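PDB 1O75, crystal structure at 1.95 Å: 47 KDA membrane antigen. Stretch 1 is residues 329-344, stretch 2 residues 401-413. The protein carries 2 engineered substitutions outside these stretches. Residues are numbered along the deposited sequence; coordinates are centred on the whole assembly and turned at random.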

ATOM      1  N   VAL B 329      -2.399 -22.284  -5.383  1.00 25.87           N
ATOM      2  CA  VAL B 329      -1.560 -21.837  -4.283  1.00 26.76           C
ATOM      3  C   VAL B 329      -1.436 -22.937  -3.246  1.00 26.61           C
ATOM      4  O   VAL B 329      -2.299 -23.803  -3.140  1.00 28.12           O
ATOM      5  N   ARG B 330      -0.363 -22.910  -2.476  1.00 27.12           N
ATOM      6  CA  ARG B 330      -0.178 -23.919  -1.438  1.00 27.64           C
ATOM      7  C   ARG B 330      -0.084 -23.254  -0.065  1.00 27.92           C
ATOM      8  O   ARG B 330       0.640 -22.273   0.097  1.00 28.12           O
ATOM      9  N   PHE B 331      -0.836 -23.761   0.904  1.00 28.89           N
ATOM     10  CA  PHE B 331      -0.763 -23.218   2.256  1.00 30.31           C
ATOM     11  C   PHE B 331      -0.018 -24.264   3.104  1.00 31.84           C
ATOM     12  O   PHE B 331      -0.427 -25.412   3.195  1.00 30.75           O
ATOM     13  N   LEU B 332       1.086 -23.839   3.706  1.00 35.29           N
ATOM     14  CA  LEU B 332       1.935 -24.705   4.513  1.00 37.26           C
ATOM     15  C   LEU B 332       1.340 -25.135   5.841  1.00 39.28           C
ATOM     16  O   LEU B 332       0.456 -24.471   6.382  1.00 37.90           O
ATOM     17  N   PRO B 333       1.828 -26.268   6.380  1.00 40.85           N
ATOM     18  CA  PRO B 333       1.377 -26.825   7.656  1.00 44.36           C
ATOM     19  C   PRO B 333       1.778 -25.875   8.770  1.00 45.88           C
ATOM     20  O   PRO B 333       2.705 -25.075   8.617  1.00 43.38           O
ATOM     21  N   LYS B 334       1.084 -25.984   9.893  1.00 51.07           N
ATOM     22  CA  LYS B 334       1.361 -25.159  11.058  1.00 56.13           C
ATOM     23  C   LYS B 334       2.495 -25.805  11.840  1.00 57.67           C
ATOM     24  O   LYS B 334       2.473 -27.014  12.070  1.00 57.97           O
ATOM     25  N   TYR B 335       3.485 -25.014  12.239  1.00 60.20           N
ATOM     26  CA  TYR B 335       4.604 -25.547  13.023  1.00 63.32           C
ATOM     27  C   TYR B 335       4.066 -25.851  14.417  1.00 64.76           C
ATOM     28  O   TYR B 335       3.648 -24.943  15.137  1.00 64.67           O
ATOM     29  N   GLU B 336       4.062 -27.127  14.790  1.00 67.23           N
ATOM     30  CA  GLU B 336       3.538 -27.538  16.090  1.00 69.60           C
ATOM     31  C   GLU B 336       4.537 -27.538  17.244  1.00 70.74           C
ATOM     32  O   GLU B 336       4.150 -27.716  18.398  1.00 70.95           O
ATOM     33  N   GLY B 337       5.815 -27.352  16.947  1.00 71.62           N
ATOM     34  CA  GLY B 337       6.785 -27.299  18.022  1.00 73.87           C
ATOM     35  C   GLY B 337       6.619 -25.922  18.631  1.00 75.02           C
ATOM     36  O   GLY B 337       5.734 -25.172  18.211  1.00 75.53           O
ATOM     37  N   ASN B 338       7.431 -25.575  19.621  1.00 76.02           N
ATOM     38  CA  ASN B 338       7.322 -24.241  20.203  1.00 77.00           C
ATOM     39  C   ASN B 338       8.667 -23.534  20.209  1.00 76.47           C
ATOM     40  O   ASN B 338       9.643 -24.017  20.778  1.00 77.77           O
ATOM     41  N   ILE B 339       8.691 -22.382  19.548  1.00 75.33           N
ATOM     42  CA  ILE B 339       9.885 -21.567  19.385  1.00 73.44           C
ATOM     43  C   ILE B 339      10.029 -20.476  20.456  1.00 72.52           C
ATOM     44  O   ILE B 339       9.036 -19.950  20.962  1.00 72.07           O
ATOM     45  N   ASP B 340      11.274 -20.147  20.797  1.00 71.37           N
ATOM     46  CA  ASP B 340      11.573 -19.125  21.796  1.00 70.23           C
ATOM     47  C   ASP B 340      12.389 -18.012  21.160  1.00 68.64           C
ATOM     48  O   ASP B 340      13.406 -18.270  20.518  1.00 67.64           O
ATOM     49  N   ILE B 341      11.947 -16.776  21.356  1.00 67.71           N
ATOM     50  CA  ILE B 341      12.628 -15.621  20.783  1.00 67.88           C
ATOM     51  C   ILE B 341      12.999 -14.575  21.840  1.00 67.78           C
ATOM     52  O   ILE B 341      12.234 -14.317  22.773  1.00 67.63           O
ATOM     53  N   GLY B 342      14.172 -13.970  21.684  1.00 67.40           N
ATOM     54  CA  GLY B 342      14.611 -12.956  22.626  1.00 67.75           C
ATOM     55  C   GLY B 342      15.414 -11.862  21.952  1.00 67.90           C
ATOM     56  O   GLY B 342      16.202 -12.133  21.045  1.00 67.28           O
ATOM     57  N   LEU B 343      15.212 -10.624  22.393  1.00 68.33           N
ATOM     58  CA  LEU B 343      15.927  -9.475  21.830  1.00 69.45           C
ATOM     59  C   LEU B 343      16.782  -8.762  22.882  1.00 70.34           C
ATOM     60  O   LEU B 343      16.279  -8.351  23.931  1.00 70.37           O
ATOM     61  N   LYS B 344      18.069  -8.604  22.587  1.00 71.05           N
ATOM     62  CA  LYS B 344      18.990  -7.950  23.510  1.00 72.48           C
ATOM     63  C   LYS B 344      20.040  -7.165  22.729  1.00 72.73           C
ATOM     64  O   LYS B 344      20.887  -7.743  22.039  1.00 71.80           O
ATOM     65  N   ARG B 401       9.495 -16.632   9.254  1.00 45.17           N
ATOM     66  CA  ARG B 401       9.010 -17.378   8.105  1.00 46.51           C
ATOM     67  C   ARG B 401       9.840 -18.651   7.965  1.00 47.41           C
ATOM     68  O   ARG B 401      11.066 -18.594   7.853  1.00 47.64           O
ATOM     69  N   PHE B 402       9.173 -19.799   8.003  1.00 47.86           N
ATOM     70  CA  PHE B 402       9.867 -21.072   7.849  1.00 48.36           C
ATOM     71  C   PHE B 402       9.749 -21.526   6.401  1.00 49.63           C
ATOM     72  O   PHE B 402       8.948 -21.000   5.625  1.00 49.46           O
ATOM     73  N   LYS B 403      10.549 -22.517   6.045  1.00 50.14           N
ATOM     74  CA  LYS B 403      10.543 -23.048   4.699  1.00 52.37           C
ATOM     75  C   LYS B 403       9.391 -24.030   4.481  1.00 50.66           C
ATOM     76  O   LYS B 403       8.760 -24.031   3.426  1.00 51.23           O
ATOM     77  N   GLU B 404       9.121 -24.861   5.482  1.00 49.83           N
ATOM     78  CA  GLU B 404       8.071 -25.871   5.380  1.00 48.38           C
ATOM     79  C   GLU B 404       6.847 -25.635   6.250  1.00 44.97           C
ATOM     80  O   GLU B 404       5.988 -26.503   6.332  1.00 44.41           O
ATOM     81  N   PHE B 405       6.763 -24.483   6.904  1.00 42.51           N
ATOM     82  CA  PHE B 405       5.623 -24.195   7.769  1.00 41.93           C
ATOM     83  C   PHE B 405       5.112 -22.771   7.618  1.00 40.49           C
ATOM     84  O   PHE B 405       5.838 -21.892   7.160  1.00 39.14           O
ATOM     85  N   GLY B 406       3.861 -22.555   8.015  1.00 41.02           N
ATOM     86  CA  GLY B 406       3.287 -21.224   7.960  1.00 41.17           C
ATOM     87  C   GLY B 406       4.108 -20.333   8.871  1.00 42.45           C
ATOM     88  O   GLY B 406       4.699 -20.806   9.837  1.00 43.42           O
ATOM     89  N   SER B 407       4.166 -19.043   8.569  1.00 42.11           N
ATOM     90  CA  SER B 407       4.946 -18.123   9.375  1.00 43.03           C
ATOM     91  C   SER B 407       4.391 -18.005  10.794  1.00 44.51           C
ATOM     92  O   SER B 407       3.240 -18.352  11.064  1.00 41.77           O
ATOM     93  N   VAL B 408       5.228 -17.515  11.700  1.00 47.24           N
ATOM     94  CA  VAL B 408       4.834 -17.333  13.087  1.00 50.31           C
ATOM     95  C   VAL B 408       5.276 -15.957  13.551  1.00 52.29           C
ATOM     96  O   VAL B 408       6.353 -15.493  13.186  1.00 51.75           O
ATOM     97  N   ARG B 409       4.438 -15.280  14.324  1.00 55.03           N
ATOM     98  CA  ARG B 409       4.849 -13.990  14.847  1.00 59.47           C
ATOM     99  C   ARG B 409       4.633 -13.950  16.351  1.00 61.33           C
ATOM    100  O   ARG B 409       3.646 -14.481  16.870  1.00 61.57           O
ATOM    101  N   ALA B 410       5.585 -13.343  17.048  1.00 62.84           N
ATOM    102  CA  ALA B 410       5.524 -13.254  18.496  1.00 65.13           C
ATOM    103  C   ALA B 410       5.911 -11.873  19.023  1.00 66.28           C
ATOM    104  O   ALA B 410       6.545 -11.077  18.328  1.00 65.96           O
ATOM    105  N   LYS B 411       5.515 -11.605  20.262  1.00 68.14           N
ATOM    106  CA  LYS B 411       5.819 -10.346  20.920  1.00 70.09           C
ATOM    107  C   LYS B 411       7.063 -10.545  21.771  1.00 71.06           C
ATOM    108  O   LYS B 411       7.115 -11.448  22.606  1.00 71.27           O
ATOM    109  N   VAL B 412       8.065  -9.706  21.551  1.00 72.29           N
ATOM    110  CA  VAL B 412       9.311  -9.788  22.300  1.00 74.28           C
ATOM    111  C   VAL B 412       9.664  -8.409  22.859  1.00 75.22           C
ATOM    112  O   VAL B 412       9.538  -7.401  22.164  1.00 75.70           O
ATOM    113  N   VAL B 413      10.096  -8.372  24.116  1.00 75.96           N
ATOM    114  CA  VAL B 413      10.481  -7.122  24.768  1.00 75.60           C
ATOM    115  C   VAL B 413      12.014  -6.994  24.800  1.00 75.68           C
ATOM    116  O   VAL B 413      12.545  -5.961  24.324  1.00 75.06           O
TER

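Where two segments of one chain meet without sharing a sheet ladder, side chains usually carry the contact, and the 47 kDa membrane antigen offers a clear example. Three residues, Val412, Tyr335 and Phe405, cover the most surface, and they lie in two distinct zones.

In the first zone, strands 340-344 and 408-412 cross at -41°, with axes 7.3 Å apart at closest approach, and the gap is filled by aliphatic groups. Val412 (chi1 t) points toward the other strand and reaches both of its inward neighbours: CG2 lies 3.5 Å from Ile341 CG2, and CG1 lies 3.5 Å from Leu343 CG. Ile341 and Leu343 both adopt the m,t rotamer. Between them Gly342 has no side chain, and its CA approaches Val412 CG1 at 3.9 Å. Looser contacts continue the apolar seam, Ile341 CD1 to Ala410 CB at 4.4 Å and Ile339 CG2 to Val408 CG1 at 4.5 Å.

The second zone is aromatic. Phe405 (chi1 m) directs its CA-to-CB bond away overall, yet its ring lies against Tyr335: CD2 is 3.8 Å from Tyr335 CB, and the tyrosine (chi1 t) presents its edge to the phenylalanine face. On Phe402, CZ meets Tyr335 CD2 at 4.2 Å in an oblique pairing. Leu332 (m,t) points toward the turn, packing CB 3.6 Å from Phe405 C.

Polar links anchor this loop region. Gly406 N donates a 2.8 Å hydrogen bond to Pro333 O, and one water extends the backbone link, accepting from Tyr335 N and donating to Gly406 O. At the margin, Arg330 NH2 and Glu404 OE1 stand 4.0 Å apart, too far for a salt bridge; a second water joins these side chains instead, accepting from Arg330 NH1 and donating to Glu404 OE1.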

ATOM      1  CB  VAL B 329      -2.163 -20.561  -3.613  1.00 28.25           C
ATOM      2  CG1 VAL B 329      -3.519 -20.880  -2.962  1.00 27.36           C
ATOM      3  CG2 VAL B 329      -1.222 -20.063  -2.554  1.00 34.48           C
ATOM      4  CB  ARG B 330       1.101 -24.729  -1.691  1.00 28.19           C
ATOM      5  CG  ARG B 330       1.308 -25.849  -0.645  1.00 32.67           C
ATOM      6  CD  ARG B 330       2.721 -26.423  -0.696  1.00 33.34           C
ATOM      7  NE  ARG B 330       2.953 -27.302   0.449  1.00 37.40           N
ATOM      8  CZ  ARG B 330       4.142 -27.809   0.758  1.00 38.84           C
ATOM      9  NH1 ARG B 330       5.198 -27.517   0.011  1.00 36.08           N
ATOM     10  NH2 ARG B 330       4.269 -28.618   1.797  1.00 40.17           N
ATOM     11  CB  PHE B 331      -2.156 -22.942   2.823  1.00 28.37           C
ATOM     12  CG  PHE B 331      -2.945 -21.910   2.044  1.00 28.20           C
ATOM     13  CD1 PHE B 331      -2.319 -20.771   1.540  1.00 30.58           C
ATOM     14  CD2 PHE B 331      -4.332 -22.054   1.874  1.00 28.24           C
ATOM     15  CE1 PHE B 331      -3.058 -19.775   0.873  1.00 30.64           C
ATOM     16  CE2 PHE B 331      -5.090 -21.071   1.214  1.00 31.50           C
ATOM     17  CZ  PHE B 331      -4.446 -19.925   0.711  1.00 30.43           C
ATOM     18  CB  LEU B 332       3.279 -24.008   4.764  1.00 37.36           C
ATOM     19  CG  LEU B 332       4.078 -23.800   3.475  1.00 38.63           C
ATOM     20  CD1 LEU B 332       5.200 -22.812   3.710  1.00 38.52           C
ATOM     21  CD2 LEU B 332       4.621 -25.161   2.985  1.00 37.63           C
ATOM     22  CB  PRO B 333       2.148 -28.139   7.767  1.00 44.00           C
ATOM     23  CG  PRO B 333       2.467 -28.487   6.358  1.00 45.19           C
ATOM     24  CD  PRO B 333       2.802 -27.163   5.737  1.00 42.12           C
ATOM     25  CB  LYS B 334       0.122 -25.087  11.949  1.00 58.25           C
ATOM     26  CG  LYS B 334       0.277 -24.183  13.152  1.00 61.79           C
ATOM     27  CD  LYS B 334      -0.982 -24.191  14.007  1.00 65.61           C
ATOM     28  CE  LYS B 334      -0.911 -23.139  15.108  1.00 67.53           C
ATOM     29  NZ  LYS B 334       0.288 -23.312  15.982  1.00 69.13           N
ATOM     30  CB  TYR B 335       5.732 -24.520  13.109  1.00 64.27           C
ATOM     31  CG  TYR B 335       6.851 -24.908  14.051  1.00 66.46           C
ATOM     32  CD1 TYR B 335       7.619 -26.052  13.828  1.00 66.94           C
ATOM     33  CD2 TYR B 335       7.143 -24.125  15.169  1.00 67.33           C
ATOM     34  CE1 TYR B 335       8.654 -26.408  14.702  1.00 68.05           C
ATOM     35  CE2 TYR B 335       8.172 -24.469  16.046  1.00 68.27           C
ATOM     36  CZ  TYR B 335       8.921 -25.609  15.808  1.00 68.49           C
ATOM     37  OH  TYR B 335       9.923 -25.948  16.688  1.00 69.31           O
ATOM     38  CB  GLU B 336       2.875 -28.913  15.978  1.00 70.48           C
ATOM     39  CG  GLU B 336       1.507 -28.890  15.296  1.00 72.82           C
ATOM     40  CD  GLU B 336       0.444 -28.145  16.103  1.00 74.45           C
ATOM     41  OE1 GLU B 336       0.555 -26.908  16.273  1.00 75.14           O
ATOM     42  OE2 GLU B 336      -0.508 -28.804  16.572  1.00 76.22           O
ATOM     43  CB  ASN B 338       6.705 -24.295  21.605  1.00 77.72           C
ATOM     44  CG  ASN B 338       5.194 -24.077  21.579  1.00 79.03           C
ATOM     45  OD1 ASN B 338       4.711 -23.081  21.035  1.00 79.23           O
ATOM     46  ND2 ASN B 338       4.443 -25.007  22.165  1.00 79.93           N
ATOM     47  CB  ILE B 339       9.856 -20.930  17.974  1.00 73.63           C
ATOM     48  CG1 ILE B 339      11.032 -19.972  17.786  1.00 74.23           C
ATOM     49  CG2 ILE B 339       8.530 -20.217  17.764  1.00 72.98           C
ATOM     50  CD1 ILE B 339      12.362 -20.661  17.721  1.00 75.15           C
ATOM     51  CB  ASP B 340      12.376 -19.716  22.957  1.00 71.97           C
ATOM     52  CG  ASP B 340      11.628 -20.802  23.696  1.00 73.70           C
ATOM     53  OD1 ASP B 340      10.556 -20.512  24.276  1.00 74.53           O
ATOM     54  OD2 ASP B 340      12.119 -21.952  23.695  1.00 75.46           O
ATOM     55  CB  ILE B 341      11.744 -14.958  19.704  1.00 67.32           C
ATOM     56  CG1 ILE B 341      11.468 -15.952  18.572  1.00 67.53           C
ATOM     57  CG2 ILE B 341      12.426 -13.713  19.160  1.00 68.22           C
ATOM     58  CD1 ILE B 341      10.367 -15.514  17.628  1.00 67.01           C
ATOM     59  CB  LEU B 343      14.932  -8.479  21.221  1.00 68.60           C
ATOM     60  CG  LEU B 343      14.126  -8.958  20.013  1.00 66.97           C
ATOM     61  CD1 LEU B 343      12.979  -7.991  19.749  1.00 66.74           C
ATOM     62  CD2 LEU B 343      15.043  -9.082  18.803  1.00 65.02           C
ATOM     63  CB  LYS B 344      19.666  -9.002  24.394  1.00 73.18           C
ATOM     64  CG  LYS B 344      20.501  -8.437  25.527  1.00 74.74           C
ATOM     65  CD  LYS B 344      21.095  -9.565  26.356  1.00 76.50           C
ATOM     66  CE  LYS B 344      21.858  -9.039  27.564  1.00 77.92           C
ATOM     67  NZ  LYS B 344      22.430 -10.154  28.377  1.00 78.68           N
ATOM     68  CB  ARG B 401       9.125 -16.538   6.831  1.00 46.38           C
ATOM     69  CG  ARG B 401       8.067 -15.448   6.722  1.00 46.97           C
ATOM     70  CD  ARG B 401       8.167 -14.716   5.402  1.00 47.60           C
ATOM     71  NE  ARG B 401       9.328 -13.835   5.347  1.00 46.69           N
ATOM     72  CZ  ARG B 401       9.404 -12.647   5.945  1.00 46.73           C
ATOM     73  NH1 ARG B 401       8.380 -12.182   6.649  1.00 44.22           N
ATOM     74  NH2 ARG B 401      10.516 -11.928   5.843  1.00 44.58           N
ATOM     75  CB  PHE B 402       9.265 -22.146   8.752  1.00 46.57           C
ATOM     76  CG  PHE B 402       9.128 -21.730  10.184  1.00 47.36           C
ATOM     77  CD1 PHE B 402       7.922 -21.228  10.663  1.00 47.19           C
ATOM     78  CD2 PHE B 402      10.199 -21.862  11.065  1.00 48.41           C
ATOM     79  CE1 PHE B 402       7.778 -20.868  12.001  1.00 47.88           C
ATOM     80  CE2 PHE B 402      10.070 -21.504  12.407  1.00 48.17           C
ATOM     81  CZ  PHE B 402       8.856 -21.008  12.877  1.00 49.08           C
ATOM     82  CB  LYS B 403      11.868 -23.761   4.434  1.00 55.30           C
ATOM     83  CG  LYS B 403      12.146 -24.065   2.976  1.00 59.85           C
ATOM     84  CD  LYS B 403      13.411 -24.908   2.872  1.00 64.28           C
ATOM     85  CE  LYS B 403      13.933 -24.983   1.453  1.00 66.13           C
ATOM     86  NZ  LYS B 403      15.195 -25.773   1.418  1.00 67.47           N
ATOM     87  CB  GLU B 404       8.639 -27.257   5.719  1.00 52.32           C
ATOM     88  CG  GLU B 404       9.685 -27.783   4.743  1.00 57.78           C
ATOM     89  CD  GLU B 404       9.166 -27.854   3.312  1.00 62.40           C
ATOM     90  OE1 GLU B 404       8.063 -28.419   3.089  1.00 63.24           O
ATOM     91  OE2 GLU B 404       9.870 -27.343   2.407  1.00 64.85           O
ATOM     92  CB  PHE B 405       5.990 -24.402   9.243  1.00 44.65           C
ATOM     93  CG  PHE B 405       6.484 -25.781   9.564  1.00 45.11           C
ATOM     94  CD1 PHE B 405       7.828 -26.103   9.412  1.00 46.78           C
ATOM     95  CD2 PHE B 405       5.607 -26.751  10.022  1.00 46.25           C
ATOM     96  CE1 PHE B 405       8.296 -27.383   9.719  1.00 48.92           C
ATOM     97  CE2 PHE B 405       6.054 -28.031  10.332  1.00 46.81           C
ATOM     98  CZ  PHE B 405       7.409 -28.348  10.180  1.00 49.21           C
ATOM     99  CB  SER B 407       4.977 -16.751   8.707  1.00 40.39           C
ATOM    100  OG  SER B 407       3.661 -16.304   8.466  1.00 42.61           O
ATOM    101  CB  VAL B 408       5.497 -18.392  13.992  1.00 50.60           C
ATOM    102  CG1 VAL B 408       5.415 -17.967  15.444  1.00 53.21           C
ATOM    103  CG2 VAL B 408       4.804 -19.730  13.813  1.00 52.18           C
ATOM    104  CB  ARG B 409       4.135 -12.829  14.146  1.00 60.64           C
ATOM    105  CG  ARG B 409       2.638 -12.879  14.110  1.00 63.64           C
ATOM    106  CD  ARG B 409       2.112 -11.570  13.521  1.00 66.05           C
ATOM    107  NE  ARG B 409       2.678 -11.269  12.206  1.00 66.46           N
ATOM    108  CZ  ARG B 409       2.480 -10.125  11.557  1.00 67.18           C
ATOM    109  NH1 ARG B 409       1.736  -9.168  12.100  1.00 67.17           N
ATOM    110  NH2 ARG B 409       3.018  -9.931  10.364  1.00 66.36           N
ATOM    111  CB  ALA B 410       6.435 -14.314  19.103  1.00 65.38           C
ATOM    112  CB  LYS B 411       4.661  -9.927  21.815  1.00 70.47           C
ATOM    113  CG  LYS B 411       3.351  -9.760  21.085  1.00 72.58           C
ATOM    114  CD  LYS B 411       3.383  -8.568  20.156  1.00 73.37           C
ATOM    115  CE  LYS B 411       2.027  -8.366  19.514  1.00 74.15           C
ATOM    116  NZ  LYS B 411       2.028  -7.176  18.618  1.00 76.26           N
ATOM    117  CB  VAL B 412      10.472 -10.285  21.396  1.00 74.07           C
ATOM    118  CG1 VAL B 412      11.781 -10.295  22.166  1.00 74.48           C
ATOM    119  CG2 VAL B 412      10.159 -11.677  20.872  1.00 75.14           C
ATOM    120  CB  VAL B 413       9.911  -7.055  26.213  1.00 75.78           C
ATOM    121  CG1 VAL B 413      10.385  -5.782  26.915  1.00 75.38           C
ATOM    122  CG2 VAL B 413       8.386  -7.101  26.171  1.00 74.52           C
TER
HETATM  123  O   HOH W   1       7.898 -29.151   0.228  1.00 59.74           O
HETATM  124  O   HOH W   2       3.292 -22.344  11.724  1.00 47.81           O